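PDB 4FYE: SidF, inhibitor of growth family, member 3 from Legionella pneumophila subsp. pneumophila, which probably acts as a phosphoinositide phosphatase, removing a phosphate from phosphatidylinositol phosphate lipids through its N-terminal phosphatase domain. Local coordinates for residues 12-17 against 201-205. The protein carries 1 engineered substitution. Sequence-based numbering, arbitrary orientation.
Sequences YVTHLL and FIMYI
Helix-on-sheet packing, wholly apolar, lays the short N-terminal helix 9-16 against one face of the six-stranded mixed sheet of this alpha-beta phosphatase domain, over strand 199-206. Residues 12-16 are helical, with Leu16 N hydrogen-bonded to Tyr12 O at 3.0 Å, and Leu17 leaves the helix at phi/psi -94/5; residues 201-205 are in extended beta conformation. The axes of 12-16 and 201-205 approach to 11.1 Å, with N-to-C directions 111° apart, so the helix runs steeply across the strand, with Val13 CA 8.8 Å from Met203 CA and Leu17 CA 8.8 Å from Phe201 CA. Phe201, Met203 and Ile205 face the helix. Leu17 (chi1 m, chi2 t) lays CD1 over one face of the Phe201 ring (chi1 p), a CH-pi contact 3.6 Å from the centroid. Central Met203 (p, t, p) brings CE to 3.8 Å from Val13 CG1 and 3.9 Å from Leu17 CG, and SD to 3.9 Å from Leu16 CD1. Val13 CG1 also lies 3.8 Å from Phe201 CZ, and the edge of the Tyr12 ring meets Ile205, CE2 to CG2 4.2 Å. Tyr12 OH hydrogen-bonds Asp43. Strand 199-206 pairs antiparallel with strands 184-189 and 247-254, whose Ile186 and Ile250 touch Met203, while Val260 of strand 260-268 touches Leu17 and Phe201.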
loop_
_atom_site.group_PDB
_atom_site.type_symbol
_atom_site.label_atom_id
_atom_site.label_comp_id
_atom_site.label_asym_id
_atom_site.label_seq_id
_atom_site.Cartn_x
_atom_site.Cartn_y
_atom_site.Cartn_z
ATOM N N TYR A 12 12.553 -9.358 -13.288
ATOM C CA TYR A 12 12.379 -7.922 -13.385
ATOM C C TYR A 12 13.127 -7.062 -12.339
ATOM O O TYR A 12 13.811 -6.097 -12.696
ATOM C CB TYR A 12 10.926 -7.559 -13.408
ATOM C CG TYR A 12 10.644 -6.126 -13.774
ATOM C CD1 TYR A 12 11.270 -5.490 -14.864
ATOM C CD2 TYR A 12 9.708 -5.415 -13.076
ATOM C CE1 TYR A 12 10.964 -4.171 -15.219
ATOM C CE2 TYR A 12 9.374 -4.116 -13.427
ATOM C CZ TYR A 12 9.997 -3.498 -14.490
ATOM O OH TYR A 12 9.644 -2.189 -14.761
ATOM N N VAL A 13 13.035 -7.403 -11.068
ATOM C CA VAL A 13 13.683 -6.587 -10.022
ATOM C C VAL A 13 15.207 -6.583 -10.235
ATOM O O VAL A 13 15.903 -5.547 -10.026
ATOM C CB VAL A 13 13.341 -7.176 -8.653
ATOM C CG1 VAL A 13 14.255 -6.625 -7.587
ATOM C CG2 VAL A 13 11.818 -7.013 -8.341
ATOM N N THR A 14 15.721 -7.730 -10.692
ATOM C CA THR A 14 17.119 -7.881 -10.965
ATOM C C THR A 14 17.544 -6.986 -12.114
ATOM O O THR A 14 18.559 -6.305 -12.024
ATOM C CB THR A 14 17.430 -9.315 -11.361
ATOM O OG1 THR A 14 17.164 -10.171 -10.233
ATOM C CG2 THR A 14 18.881 -9.422 -11.779
ATOM N N HIS A 15 16.794 -6.970 -13.206
ATOM C CA HIS A 15 17.146 -6.028 -14.275
ATOM C C HIS A 15 17.129 -4.593 -13.802
ATOM O O HIS A 15 17.953 -3.809 -14.183
ATOM C CB HIS A 15 16.242 -6.225 -15.467
ATOM C CG HIS A 15 16.624 -7.399 -16.301
ATOM N ND1 HIS A 15 17.385 -7.278 -17.418
ATOM C CD2 HIS A 15 16.393 -8.756 -16.118
ATOM C CE1 HIS A 15 17.593 -8.498 -17.940
ATOM N NE2 HIS A 15 16.989 -9.405 -17.137
ATOM N N LEU A 16 16.192 -4.270 -12.914
ATOM C CA LEU A 16 15.986 -2.916 -12.449
ATOM C C LEU A 16 17.165 -2.406 -11.670
ATOM O O LEU A 16 17.380 -1.226 -11.625
ATOM C CB LEU A 16 14.731 -2.835 -11.570
ATOM C CG LEU A 16 13.456 -2.703 -12.377
ATOM C CD1 LEU A 16 12.149 -2.893 -11.541
ATOM C CD2 LEU A 16 13.491 -1.364 -13.077
ATOM N N LEU A 17 17.902 -3.295 -11.032
ATOM C CA LEU A 17 19.002 -2.900 -10.189
ATOM C C LEU A 17 20.320 -2.904 -10.930
ATOM O O LEU A 17 21.347 -2.693 -10.336
ATOM C CB LEU A 17 19.076 -3.822 -8.969
ATOM C CG LEU A 17 17.858 -3.528 -8.095
ATOM C CD1 LEU A 17 17.648 -4.622 -7.060
ATOM C CD2 LEU A 17 17.991 -2.160 -7.479
ATOM N N PHE A 201 17.628 -2.635 -0.891
ATOM C CA PHE A 201 16.817 -1.725 -1.742
ATOM C C PHE A 201 15.347 -1.820 -1.368
ATOM O O PHE A 201 14.898 -2.833 -0.794
ATOM C CB PHE A 201 16.926 -2.066 -3.209
ATOM C CG PHE A 201 16.519 -3.461 -3.513
ATOM C CD1 PHE A 201 17.453 -4.476 -3.508
ATOM C CD2 PHE A 201 15.198 -3.762 -3.851
ATOM C CE1 PHE A 201 17.066 -5.802 -3.793
ATOM C CE2 PHE A 201 14.798 -5.062 -4.122
ATOM C CZ PHE A 201 15.723 -6.083 -4.082
ATOM N N ILE A 202 14.608 -0.771 -1.736
ATOM C CA ILE A 202 13.176 -0.763 -1.703
ATOM C C ILE A 202 12.698 -0.093 -2.988
ATOM O O ILE A 202 13.219 0.955 -3.361
ATOM C CB ILE A 202 12.631 0.111 -0.555
ATOM C CG1 ILE A 202 13.213 -0.278 0.788
ATOM C CG2 ILE A 202 11.092 -0.017 -0.493
ATOM C CD1 ILE A 202 13.096 0.857 1.773
ATOM N N MET A 203 11.666 -0.652 -3.619
ATOM C CA MET A 203 11.123 -0.023 -4.795
ATOM C C MET A 203 9.599 -0.042 -4.815
ATOM O O MET A 203 9.000 -0.782 -4.085
ATOM C CB MET A 203 11.683 -0.664 -6.038
ATOM C CG MET A 203 11.701 -2.170 -6.016
ATOM S SD MET A 203 12.215 -2.735 -7.683
ATOM C CE MET A 203 14.015 -2.816 -7.628
ATOM N N TYR A 204 9.006 0.877 -5.565
ATOM C CA TYR A 204 7.603 1.014 -5.775
ATOM C C TYR A 204 7.522 0.894 -7.270
ATOM O O TYR A 204 8.178 1.681 -8.018
ATOM C CB TYR A 204 7.044 2.386 -5.278
ATOM C CG TYR A 204 6.807 2.537 -3.749
ATOM C CD1 TYR A 204 7.324 1.651 -2.834
ATOM C CD2 TYR A 204 6.088 3.590 -3.250
ATOM C CE1 TYR A 204 7.096 1.785 -1.469
ATOM C CE2 TYR A 204 5.887 3.771 -1.873
ATOM C CZ TYR A 204 6.374 2.872 -0.986
ATOM O OH TYR A 204 6.162 3.065 0.376
ATOM N N ILE A 205 6.821 -0.169 -7.705
ATOM C CA ILE A 205 6.582 -0.399 -9.084
ATOM C C ILE A 205 5.107 -0.148 -9.272
ATOM O O ILE A 205 4.292 -0.738 -8.609
ATOM C CB ILE A 205 6.920 -1.816 -9.486
ATOM C CG1 ILE A 205 8.379 -2.152 -9.184
ATOM C CG2 ILE A 205 6.676 -2.017 -10.991
ATOM C CD1 ILE A 205 8.569 -3.677 -9.159
#